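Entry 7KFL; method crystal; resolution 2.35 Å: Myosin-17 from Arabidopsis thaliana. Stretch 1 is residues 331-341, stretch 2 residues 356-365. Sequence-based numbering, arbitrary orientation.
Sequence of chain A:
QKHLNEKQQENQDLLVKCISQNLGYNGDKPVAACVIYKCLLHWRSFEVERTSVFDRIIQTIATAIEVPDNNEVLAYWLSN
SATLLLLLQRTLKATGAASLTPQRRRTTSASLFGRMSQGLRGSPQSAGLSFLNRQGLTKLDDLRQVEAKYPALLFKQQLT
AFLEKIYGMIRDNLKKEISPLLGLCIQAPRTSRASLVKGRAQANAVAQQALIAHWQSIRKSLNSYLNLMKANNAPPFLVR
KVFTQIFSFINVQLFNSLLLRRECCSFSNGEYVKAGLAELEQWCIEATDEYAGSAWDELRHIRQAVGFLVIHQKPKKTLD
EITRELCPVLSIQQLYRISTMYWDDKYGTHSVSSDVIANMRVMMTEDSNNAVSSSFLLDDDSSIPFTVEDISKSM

Stretch 1, residues 331-341: SIQQLYRISTM
Stretch 2 (356-365) VIANMRVMMT

Two helices of Myosin-17 pack here mainly through side chains, with no hydrogen bond between them. Residues 332-341 form one helix. Residues 356-365 lie within a longer helix. The axes approach to 9.6 Å, and their N-to-C directions differ by 142°, so the helices run roughly antiparallel but splayed. The register is set by Ile332 CA, 6.3 Å from Met360 CA, and by Gln333 CA, 6.5 Å from Met364 CA. The contact buries 554 Å², counting both sides.

Ser331 precedes the first helix as its N-cap, with phi/psi -77/163 and chi1 p. This rotamer lets Ser331 OG accept from Gln334 N at 3.3 Å. Gln334, m and t with chi3 -10°, returns its OE1 to Ser331 N at 2.8 Å. The exchange ties up the helix start, and Gln334 points away from the second helix. Phi/psi values from Ile332 to Ser339 stay near -60/-45. Thr340 and Met341 drift to -85/-24 and -97/-14. The second helix has phi from -61 to -78 and psi from -25 to -45. Met360 N bonds to Val356 O at 3.1 Å and Met364 N to Met360 O at 3.2 Å; the Val362 N to Ala358 O bond is weak, at 3.4 Å.

Two side chains interlock as knobs in holes. Tyr336 sits among Ile357, Met360, Arg361 and Met364. Its chi1 is t and its chi2 81°, which carries the ring across the partner helix. Tyr336 CE1 is 4.0 Å from Ile357 CG2, and Tyr336 CD1 is 4.1 Å from Met360 CB. Tyr336 OH lies 3.7 Å from Arg361 NE; this is a contact, not a hydrogen bond. Arg361 starts sideways, t then p, with chi3 141°, between wells, and chi4 97°; its end comes nearer the tyrosine.

Met360 is the reciprocal knob, among Ile332, Leu335, Tyr336 and Ser339. It is buried and extended, m, t, t. That shape takes Met360 SD to 3.7 Å from Tyr336 CA and Met360 CE to 3.9 Å from Leu335 CB. Met360 CE also lies 3.7 Å from Ser339 OG. A slim serine suits this place: chi1 m directs Ser339 OG to Leu335 O at 2.8 Å, so the polar group is satisfied within its own helix.

Met364 points sideways from its CA, but m, t, p brings its end up against the tyrosine. Met364 SD is 3.7 Å from Tyr336 CB and 4.2 Å from the Tyr336 ring centroid, an oblique sulfur-aromatic contact. Met364 CE lies 4.3 Å from the same Tyr336 centroid, an off-centre CH-pi contact. Met364 CE also lies 3.9 Å from Gln333 CG, at the border of the interface. Gln333 points sideways, with chi1 -141° and chi2 -132°, both between wells, and chi3 -61°.

Ile332, m and m, points toward the partner and spreads its branches. Ile332 CG2 lies 3.5 Å from Met360 O and 3.8 Å from Met364 CG. Ile332 CD1 reaches 3.9 Å from Met363 SD. Met363 has chi1 -95°, between wells, then t and t.

Ile357 starts sideways, with chi1 m and chi2 t. Its CG2 branch meets the tyrosine; CD1 does not. Ile357 CG2 is 4.3 Å from Thr340 CG2. Thr340, chi1 p, bonds Thr340 OG1 to Tyr336 O at 2.7 Å, leaving its methyl for the contact.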

# COMPACT_ATOMS: atom_id res chain seq x y z
N SER A 331 -5.45 -10.74 21.13
CA SER A 331 -5.66 -12.14 21.60
C SER A 331 -5.19 -12.26 23.06
O SER A 331 -4.44 -11.38 23.52
CB SER A 331 -4.93 -13.11 20.72
OG SER A 331 -3.53 -13.07 20.97
N ILE A 332 -5.62 -13.33 23.74
CA ILE A 332 -5.22 -13.64 25.14
C ILE A 332 -3.70 -13.84 25.20
O ILE A 332 -3.08 -13.31 26.14
CB ILE A 332 -5.99 -14.87 25.68
CG1 ILE A 332 -7.49 -14.60 25.81
CG2 ILE A 332 -5.39 -15.35 27.00
CD1 ILE A 332 -7.86 -13.57 26.86
N GLN A 333 -3.13 -14.55 24.22
CA GLN A 333 -1.68 -14.90 24.19
C GLN A 333 -0.85 -13.61 24.07
O GLN A 333 0.26 -13.57 24.63
CB GLN A 333 -1.35 -15.86 23.05
CG GLN A 333 -0.32 -16.92 23.44
CD GLN A 333 0.80 -17.08 22.44
OE1 GLN A 333 0.58 -17.43 21.28
NE2 GLN A 333 2.02 -16.84 22.89
N GLN A 334 -1.38 -12.60 23.37
CA GLN A 334 -0.74 -11.27 23.19
C GLN A 334 -0.77 -10.50 24.51
O GLN A 334 0.30 -10.05 24.96
CB GLN A 334 -1.43 -10.46 22.08
CG GLN A 334 -1.13 -10.96 20.68
CD GLN A 334 -2.09 -10.42 19.65
OE1 GLN A 334 -3.10 -9.80 19.98
NE2 GLN A 334 -1.78 -10.64 18.38
N LEU A 335 -1.97 -10.36 25.11
CA LEU A 335 -2.19 -9.65 26.40
C LEU A 335 -1.27 -10.23 27.47
O LEU A 335 -0.64 -9.43 28.19
CB LEU A 335 -3.66 -9.78 26.81
CG LEU A 335 -4.66 -8.96 26.00
CD1 LEU A 335 -6.08 -9.35 26.36
CD2 LEU A 335 -4.44 -7.47 26.22
N TYR A 336 -1.20 -11.56 27.58
CA TYR A 336 -0.41 -12.29 28.60
C TYR A 336 1.06 -11.84 28.52
O TYR A 336 1.61 -11.45 29.56
CB TYR A 336 -0.55 -13.80 28.43
CG TYR A 336 0.32 -14.61 29.36
CD1 TYR A 336 -0.06 -14.85 30.67
CD2 TYR A 336 1.53 -15.13 28.93
CE1 TYR A 336 0.74 -15.58 31.53
CE2 TYR A 336 2.35 -15.87 29.78
CZ TYR A 336 1.95 -16.10 31.09
OH TYR A 336 2.74 -16.82 31.93
N ARG A 337 1.65 -11.90 27.32
CA ARG A 337 3.06 -11.48 27.06
C ARG A 337 3.24 -10.03 27.54
O ARG A 337 4.17 -9.79 28.34
CB ARG A 337 3.40 -11.63 25.57
CG ARG A 337 4.75 -11.05 25.17
CD ARG A 337 5.91 -11.64 25.94
NE ARG A 337 6.04 -13.07 25.71
CZ ARG A 337 6.79 -13.64 24.76
NH1 ARG A 337 7.49 -12.90 23.92
NH2 ARG A 337 6.83 -14.95 24.66
N ILE A 338 2.39 -9.12 27.07
CA ILE A 338 2.43 -7.67 27.41
C ILE A 338 2.29 -7.51 28.93
O ILE A 338 3.09 -6.76 29.51
CB ILE A 338 1.34 -6.88 26.64
CG1 ILE A 338 1.63 -6.86 25.13
CG2 ILE A 338 1.18 -5.47 27.19
CD1 ILE A 338 0.47 -6.38 24.28
N SER A 339 1.34 -8.22 29.54
CA SER A 339 1.01 -8.16 30.99
C SER A 339 2.17 -8.67 31.85
O SER A 339 2.45 -8.06 32.89
CB SER A 339 -0.26 -8.92 31.29
OG SER A 339 -1.38 -8.31 30.67
N THR A 340 2.83 -9.76 31.43
CA THR A 340 3.88 -10.47 32.21
C THR A 340 5.25 -9.81 32.00
O THR A 340 6.11 -9.98 32.88
CB THR A 340 3.93 -11.96 31.86
OG1 THR A 340 4.08 -12.08 30.45
CG2 THR A 340 2.69 -12.70 32.32
N MET A 341 5.46 -9.12 30.88
CA MET A 341 6.75 -8.49 30.50
C MET A 341 6.75 -7.00 30.88
O MET A 341 7.85 -6.40 30.88
CB MET A 341 7.00 -8.64 28.99
CG MET A 341 8.47 -8.70 28.63
SD MET A 341 8.73 -9.32 26.95
CE MET A 341 7.98 -8.01 25.99
N VAL A 356 -5.89 -11.95 37.49
CA VAL A 356 -6.13 -11.68 36.04
C VAL A 356 -5.14 -12.50 35.21
O VAL A 356 -5.57 -13.10 34.21
CB VAL A 356 -6.04 -10.17 35.72
CG1 VAL A 356 -6.05 -9.90 34.22
CG2 VAL A 356 -7.14 -9.38 36.40
N ILE A 357 -3.86 -12.54 35.61
CA ILE A 357 -2.78 -13.32 34.93
C ILE A 357 -3.08 -14.82 35.05
O ILE A 357 -2.74 -15.56 34.11
CB ILE A 357 -1.38 -12.96 35.49
CG1 ILE A 357 -0.99 -11.53 35.10
CG2 ILE A 357 -0.33 -13.97 35.04
CD1 ILE A 357 0.28 -11.03 35.77
N ALA A 358 -3.69 -15.25 36.17
CA ALA A 358 -4.12 -16.64 36.41
C ALA A 358 -5.20 -17.04 35.40
O ALA A 358 -5.09 -18.14 34.83
CB ALA A 358 -4.61 -16.80 37.83
N ASN A 359 -6.19 -16.16 35.18
CA ASN A 359 -7.35 -16.39 34.27
C ASN A 359 -6.89 -16.37 32.81
O ASN A 359 -7.60 -16.97 31.97
CB ASN A 359 -8.46 -15.36 34.49
CG ASN A 359 -9.10 -15.46 35.86
OD1 ASN A 359 -8.96 -16.46 36.56
ND2 ASN A 359 -9.82 -14.41 36.25
N MET A 360 -5.79 -15.68 32.50
CA MET A 360 -5.18 -15.64 31.14
C MET A 360 -4.50 -16.98 30.83
O MET A 360 -4.66 -17.47 29.70
CB MET A 360 -4.14 -14.51 31.02
CG MET A 360 -4.75 -13.14 30.83
SD MET A 360 -3.48 -11.87 30.61
CE MET A 360 -4.49 -10.39 30.60
N ARG A 361 -3.78 -17.54 31.81
CA ARG A 361 -2.94 -18.76 31.65
C ARG A 361 -3.84 -19.98 31.38
O ARG A 361 -3.43 -20.83 30.56
CB ARG A 361 -2.06 -18.96 32.88
CG ARG A 361 -1.00 -20.05 32.74
CD ARG A 361 -0.10 -19.86 31.54
NE ARG A 361 1.30 -20.20 31.82
CZ ARG A 361 1.89 -21.37 31.54
NH1 ARG A 361 1.22 -22.35 30.95
NH2 ARG A 361 3.16 -21.54 31.85
N VAL A 362 -5.00 -20.05 32.04
CA VAL A 362 -6.00 -21.16 31.88
C VAL A 362 -6.61 -21.09 30.48
O VAL A 362 -6.76 -22.16 29.85
CB VAL A 362 -7.08 -21.16 32.98
CG1 VAL A 362 -7.76 -19.81 33.15
CG2 VAL A 362 -8.13 -22.24 32.75
N MET A 363 -6.96 -19.89 30.01
CA MET A 363 -7.57 -19.64 28.67
C MET A 363 -6.61 -20.10 27.56
O MET A 363 -7.10 -20.58 26.52
CB MET A 363 -7.89 -18.16 28.47
CG MET A 363 -9.32 -17.79 28.82
SD MET A 363 -9.49 -16.06 29.31
CE MET A 363 -11.21 -15.76 28.91
N MET A 364 -5.30 -19.94 27.78
CA MET A 364 -4.23 -20.29 26.80
C MET A 364 -4.04 -21.81 26.74
O MET A 364 -3.70 -22.31 25.65
CB MET A 364 -2.91 -19.61 27.15
CG MET A 364 -2.86 -18.16 26.73
SD MET A 364 -1.60 -17.20 27.61
CE MET A 364 -0.11 -18.08 27.15
N THR A 365 -4.24 -22.51 27.87
CA THR A 365 -4.17 -24.00 27.95
C THR A 365 -5.47 -24.60 27.39
O THR A 365 -5.39 -25.68 26.77
CB THR A 365 -3.88 -24.47 29.39
OG1 THR A 365 -4.79 -23.81 30.27
CG2 THR A 365 -2.46 -24.19 29.81